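Local coordinates for SPCC18.06c protein (Schizosaccharomyces pombe, PDB 2P51) that removes poly(A) tails from mRNA as a metal-dependent 3'-exoribonuclease, the catalytic component of the CCR4-NOT complex in mRNA turnover, at residues Gln32-Met35 against Asn36-Met39; Thr75-Ala78 against Asn79-Leu83; Glu191-Lys194 against Ile195-Tyr199. One frame throughout, in Å; residues are numbered along the deposited sequence. Where two conformers were deposited one is given.

Interaction 1 (Gln32-Met35 against Asn36-Met39); sequences QQEM and NLIM
The carbonyl O of Met35 takes the backbone N-H of Met39 at 2.8 Å (Met39 N to Met35 O), and the CG of Met39 also rests on that oxygen. Three more i to i+4 bonds of the same kind run along this alpha-helix, from Asn36 N to Gln32 O, Leu37 N to Gln33 O and Ile38 N to Glu34 O. On the outer side, the amides of Gln32 and Asn36 lie one turn apart with their planes only 12° from parallel, Gln32 OE1 standing 3.8 Å from Asn36 ND2, a loose approach that suits polar side chains on an exposed face. Glu34 and Leu37 run side by side, and Leu37 CD2 comes 4.0 Å from Glu34 OE1. That carboxylate is buried but well matched: OE1 accepts from Trp106 NE1 and OE2 forms a salt bridge with Arg24. Met35, its chain folded at chi2 (-60°), brings SD within 4.3 Å of Ile38 CD1, a loose apolar contact between the flexible thioether and the branched isoleucine, both buried. Helix 31-41 thereby lays Met35 and Ile38 on Phe108 of strand 105-109, while Leu150 of helix 144-152 meets Gln32 and Met35, and strand 23-26 borders Glu34 and Leu37.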
# COMPACT_ATOMS: atom_id res chain seq x y z
N GLN A 32 14.96 -1.99 11.98
CA GLN A 32 16.08 -1.19 11.45
C GLN A 32 16.90 -1.95 10.42
O GLN A 32 17.32 -1.43 9.37
CB GLN A 32 16.97 -0.73 12.63
CG GLN A 32 18.11 0.14 12.15
CD GLN A 32 17.76 1.60 12.00
OE1 GLN A 32 17.35 2.05 10.92
NE2 GLN A 32 17.93 2.36 13.09
N GLN A 33 17.14 -3.24 10.67
CA GLN A 33 17.89 -4.08 9.73
C GLN A 33 17.22 -4.16 8.36
O GLN A 33 17.79 -4.08 7.28
CB GLN A 33 18.02 -5.47 10.38
CG GLN A 33 18.72 -6.55 9.64
CD GLN A 33 18.81 -7.88 10.39
OE1 GLN A 33 17.85 -8.64 10.52
NE2 GLN A 33 20.02 -8.14 10.89
N GLU A 34 15.88 -4.35 8.43
CA GLU A 34 15.18 -4.52 7.17
C GLU A 34 15.13 -3.20 6.42
O GLU A 34 15.27 -3.19 5.18
CB GLU A 34 13.79 -5.13 7.43
CG GLU A 34 13.90 -6.56 7.97
CD GLU A 34 14.60 -7.51 7.00
OE1 GLU A 34 14.45 -7.42 5.73
OE2 GLU A 34 15.34 -8.37 7.52
N MET A 35 14.90 -2.08 7.14
CA MET A 35 14.95 -0.79 6.43
C MET A 35 16.33 -0.56 5.84
O MET A 35 16.43 -0.01 4.73
CB MET A 35 14.55 0.37 7.36
CG MET A 35 13.06 0.34 7.73
SD MET A 35 11.97 0.46 6.26
CE MET A 35 12.60 1.95 5.58
N ASN A 36 17.37 -0.99 6.54
CA ASN A 36 18.74 -0.81 6.02
C ASN A 36 18.87 -1.61 4.72
O ASN A 36 19.47 -1.12 3.76
CB ASN A 36 19.84 -1.23 7.00
CG ASN A 36 20.04 -0.30 8.16
OD1 ASN A 36 20.68 -0.64 9.19
ND2 ASN A 36 19.51 0.89 8.01
N LEU A 37 18.32 -2.82 4.70
CA LEU A 37 18.41 -3.65 3.48
C LEU A 37 17.68 -2.98 2.33
O LEU A 37 18.20 -2.87 1.22
CB LEU A 37 17.87 -5.03 3.75
CG LEU A 37 17.95 -6.06 2.60
CD1 LEU A 37 19.35 -6.22 2.03
CD2 LEU A 37 17.41 -7.39 3.10
N ILE A 38 16.44 -2.54 2.60
CA ILE A 38 15.68 -1.78 1.59
C ILE A 38 16.46 -0.57 1.13
O ILE A 38 16.53 -0.34 -0.09
CB ILE A 38 14.30 -1.39 2.13
CG1 ILE A 38 13.44 -2.65 2.31
CG2 ILE A 38 13.60 -0.35 1.22
CD1 ILE A 38 12.17 -2.42 3.13
N MET A 39 17.03 0.24 2.03
CA MET A 39 17.79 1.42 1.60
C MET A 39 18.95 1.07 0.69
O MET A 39 19.27 1.85 -0.22
CB MET A 39 18.30 2.18 2.85
CG MET A 39 17.12 2.90 3.49
SD MET A 39 17.67 3.66 5.02
CE MET A 39 18.81 4.89 4.46

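Interaction 2 (Thr75-Ala78 against Asn79-Leu83); sequences TLRA and NVDSL
Asn79 lies alongside Thr75, its ND2 3.8 Å from Thr75 CG2, one turn further along the alpha-helix 69-82 of this DEDD nuclease fold. The same amide nitrogen donates to Thr75 O at 2.9 Å (from Asn79 ND2), and the backbone Asn79 N donates to that oxygen too, the two arriving from opposite faces of the carbonyl plane. With CG beside its own backbone N (chi1 -73°), the asparagine turns back along the helix, and Thr75 O sits close to the plane of its amide. The rest of that buried amide is also satisfied: ND2 reaches Ala59 O as well, and OD1 accepts from Val58 N. Asparagine, with a donor and an acceptor on one short arm, is therefore well suited to tie the helix to the preceding chain. Thr75 OG1 is engaged with Tyr71 O.

On another side, Leu76 and Val80 run side by side, Leu76 CD2 4.0 Å from Val80 CG2; these apolar branches face helix 170-181, Leu76 on Ala174 and Val80 on Tyr171 and Tyr175. Beneath them Val80 N donates to Leu76 O at 2.7 Å.

The charged ends of Arg77 and Asp81, one turn apart, do not meet, Arg77 NE standing 4.6 Å from Asp81 OD2, with guanidinium and carboxylate planes almost perpendicular at 88°. Each has another partner, Arg77 NH1 at Gln74 OE1 and Asp81 OD1 at Leu185 N. A water links the pair: it lies in the guanidinium plane at its edge, accepts from Arg77 NE at 2.9 Å, and donates to Asp81 OD2 at 2.6 Å.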
# COMPACT_ATOMS: atom_id res chain seq x y z
N THR A 75 -15.34 9.70 4.06
CA THR A 75 -15.40 8.36 4.65
C THR A 75 -14.01 7.85 5.01
O THR A 75 -13.74 7.36 6.11
CB THR A 75 -16.06 7.33 3.70
OG1 THR A 75 -17.44 7.70 3.58
CG2 THR A 75 -16.08 5.95 4.30
N LEU A 76 -13.11 7.96 4.03
CA LEU A 76 -11.73 7.54 4.23
C LEU A 76 -11.12 8.26 5.45
O LEU A 76 -10.51 7.67 6.33
CB LEU A 76 -10.99 7.83 2.93
CG LEU A 76 -9.51 7.62 2.71
CD1 LEU A 76 -9.25 7.55 1.20
CD2 LEU A 76 -8.64 8.69 3.35
N ARG A 77 -11.24 9.59 5.46
CA ARG A 77 -10.61 10.40 6.50
C ARG A 77 -11.10 9.99 7.87
O ARG A 77 -10.36 9.83 8.83
CB ARG A 77 -10.97 11.86 6.18
CG ARG A 77 -10.48 12.93 7.13
CD ARG A 77 -11.21 14.26 6.80
NE ARG A 77 -11.08 15.13 7.95
CZ ARG A 77 -11.94 16.03 8.39
NH1 ARG A 77 -13.09 16.21 7.75
NH2 ARG A 77 -11.60 16.73 9.46
N ALA A 78 -12.41 9.80 8.03
CA ALA A 78 -13.00 9.43 9.31
C ALA A 78 -12.42 8.10 9.76
O ALA A 78 -12.10 7.92 10.94
CB ALA A 78 -14.52 9.35 9.20
N ASN A 79 -12.31 7.14 8.86
CA ASN A 79 -11.88 5.80 9.30
C ASN A 79 -10.38 5.68 9.43
O ASN A 79 -9.89 5.10 10.41
CB ASN A 79 -12.45 4.72 8.33
CG ASN A 79 -13.95 4.57 8.57
OD1 ASN A 79 -14.33 3.81 9.45
ND2 ASN A 79 -14.80 5.27 7.84
N VAL A 80 -9.64 6.23 8.46
CA VAL A 80 -8.17 6.12 8.54
C VAL A 80 -7.67 6.85 9.76
O VAL A 80 -6.75 6.36 10.44
CB VAL A 80 -7.49 6.63 7.26
CG1 VAL A 80 -5.99 6.63 7.44
CG2 VAL A 80 -7.85 5.77 6.04
N ASP A 81 -8.25 8.02 10.06
CA ASP A 81 -7.76 8.73 11.24
C ASP A 81 -7.96 7.89 12.53
O ASP A 81 -7.15 8.05 13.43
CB ASP A 81 -8.51 10.03 11.48
CG ASP A 81 -8.02 11.22 10.69
OD1 ASP A 81 -6.96 11.19 10.04
OD2 ASP A 81 -8.76 12.24 10.75
N SER A 82 -9.03 7.08 12.57
CA SER A 82 -9.45 6.45 13.79
C SER A 82 -8.99 5.01 14.03
O SER A 82 -8.96 4.55 15.17
CB SER A 82 -11.00 6.45 13.84
OG SER A 82 -11.34 7.79 14.23
N LEU A 83 -8.64 4.34 12.95
CA LEU A 83 -8.36 2.92 13.01
C LEU A 83 -6.89 2.69 12.70
O LEU A 83 -6.35 3.26 11.73
CB LEU A 83 -9.19 2.14 11.98
CG LEU A 83 -10.73 2.23 12.16
CD1 LEU A 83 -11.42 1.34 11.10
CD2 LEU A 83 -11.13 1.83 13.56
O HOH W 1 -8.88 14.63 9.79

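Interaction 3 (Glu191-Lys194 against Ile195-Tyr199)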
# COMPACT_ATOMS: atom_id res chain seq x y z
N GLU A 191 -6.20 19.26 -0.37
CA GLU A 191 -5.05 19.38 0.51
C GLU A 191 -4.35 18.03 0.70
O GLU A 191 -3.12 17.93 0.74
CB GLU A 191 -5.39 19.93 1.91
CG GLU A 191 -4.18 20.28 2.76
CD GLU A 191 -4.45 20.92 4.11
OE1 GLU A 191 -5.54 21.47 4.39
OE2 GLU A 191 -3.55 20.89 5.01
N PHE A 192 -5.14 16.97 0.85
CA PHE A 192 -4.56 15.64 0.97
C PHE A 192 -3.74 15.35 -0.27
O PHE A 192 -2.60 14.89 -0.15
CB PHE A 192 -5.70 14.65 1.12
CG PHE A 192 -5.32 13.20 0.98
CD1 PHE A 192 -4.80 12.56 2.10
CD2 PHE A 192 -5.50 12.49 -0.19
CE1 PHE A 192 -4.45 11.22 2.03
CE2 PHE A 192 -5.11 11.18 -0.25
CZ PHE A 192 -4.58 10.51 0.84
N TYR A 193 -4.33 15.59 -1.46
CA TYR A 193 -3.67 15.30 -2.71
C TYR A 193 -2.38 16.08 -2.84
O TYR A 193 -1.34 15.55 -3.30
CB TYR A 193 -4.64 15.66 -3.85
CG TYR A 193 -4.08 15.27 -5.20
CD1 TYR A 193 -4.05 13.93 -5.63
CD2 TYR A 193 -3.58 16.27 -6.04
CE1 TYR A 193 -3.53 13.60 -6.86
CE2 TYR A 193 -3.07 15.92 -7.27
CZ TYR A 193 -3.04 14.61 -7.67
OH TYR A 193 -2.53 14.31 -8.92
N LYS A 194 -2.39 17.35 -2.48
CA LYS A 194 -1.18 18.16 -2.60
C LYS A 194 -0.03 17.61 -1.78
O LYS A 194 1.13 17.50 -2.22
CB LYS A 194 -1.51 19.57 -2.11
CG LYS A 194 -0.37 20.54 -2.04
CD LYS A 194 -1.08 21.93 -2.00
CE LYS A 194 -2.49 21.67 -2.57
NZ LYS A 194 -2.50 21.62 -4.06
N ILE A 195 -0.32 17.25 -0.53
CA ILE A 195 0.75 16.75 0.34
C ILE A 195 1.13 15.37 -0.11
O ILE A 195 2.32 15.01 -0.12
CB ILE A 195 0.19 16.74 1.78
CG1 ILE A 195 -0.09 18.17 2.26
CG2 ILE A 195 1.08 15.96 2.70
CD1 ILE A 195 -0.72 18.36 3.60
N LEU A 196 0.13 14.58 -0.53
CA LEU A 196 0.49 13.23 -0.99
C LEU A 196 1.46 13.30 -2.15
O LEU A 196 2.40 12.49 -2.13
CB LEU A 196 -0.71 12.43 -1.48
CG LEU A 196 -0.51 10.92 -1.58
CD1 LEU A 196 -0.30 10.28 -0.19
CD2 LEU A 196 -1.71 10.30 -2.25
N CYS A 197 1.25 14.19 -3.10
CA CYS A 197 2.13 14.23 -4.28
C CYS A 197 3.50 14.81 -3.98
O CYS A 197 4.46 14.72 -4.73
CB CYS A 197 1.42 14.99 -5.43
SG CYS A 197 0.02 13.98 -6.06
N ILE A 198 3.67 15.40 -2.77
CA ILE A 198 5.08 15.78 -2.43
C ILE A 198 5.86 14.57 -1.93
O ILE A 198 7.03 14.37 -2.26
CB ILE A 198 5.03 16.91 -1.40
CG1 ILE A 198 4.50 18.23 -2.00
CG2 ILE A 198 6.36 17.11 -0.69
CD1 ILE A 198 4.16 19.25 -0.93
N TYR A 199 5.22 13.74 -1.08
CA TYR A 199 5.90 12.54 -0.61
C TYR A 199 6.00 11.44 -1.66
O TYR A 199 7.00 10.70 -1.64
CB TYR A 199 5.15 11.95 0.62
CG TYR A 199 5.39 12.78 1.86
CD1 TYR A 199 6.50 12.54 2.71
CD2 TYR A 199 4.51 13.81 2.19
CE1 TYR A 199 6.69 13.32 3.86
CE2 TYR A 199 4.70 14.59 3.33
CZ TYR A 199 5.80 14.34 4.15
OH TYR A 199 5.97 15.13 5.28
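Cys197 SG sits over one face of the Tyr193 ring, 3.7 Å from its centroid and 20° off the ring normal, a sulfur-aromatic contact one helical turn apart. The sulfur is displaced toward the hydroxyl end, so that its closest ring atom is Tyr193 CZ at 3.5 Å. Tyr193 can bring its ring over the sulfur because CG stands opposite its backbone N (chi1 -175°), while its OH has its hydrogen-bond partner beyond the helix at Asn267 O. The backbone is satisfied in alpha-helical fashion: Ile195 N donates to Glu191 O, Leu196 N to Phe192 O at 2.8 Å, and Cys197 N to Tyr193 O. Near the helix end the pattern slackens: Ile198 N reaches Lys194 O only weakly, at 3.3 Å, and has a shorter bond, 3.0 Å, to Ile195 O. Apolar side chains fill the inner side, where Phe192 and Leu196 lie alongside each other, Phe192 CE2 4.0 Å from Leu196 CD2; Leu196 also rests on Phe173 of helix 170-181. Without the ring of Tyr193, as with an alanine here, the sulfur of Cys197 is likely to lose its aromatic cover and Asn267 O this donor. Tyrosine thus works twice, its polarisable face meeting a soft sulfur and its hydroxyl fastening the helix to the chain that follows helix 238-257.

In the fold
The three contacts are separate turns of three helices, none touching another. Interactions 2 and 3 are the nearest pair, with centres about 17 Å apart and nearest atoms about 5 Å apart, and both pack against helix 170-181, which carries the metal ligand Asp172. The side chain of Val80 lies about 8 Å from that of Asp172, and the side chain of Phe192 about 9 Å from it, while the side chain of Leu76 is about 11 Å, and that of Phe192 about 13 Å, from a bound magnesium ion. Both thus belong to the surroundings of the two-metal site rather than to its ligands. Interaction 1 lies away from it, about 29 Å and about 25 Å between centres from interactions 2 and 3, beside strands 23-26 and 105-109.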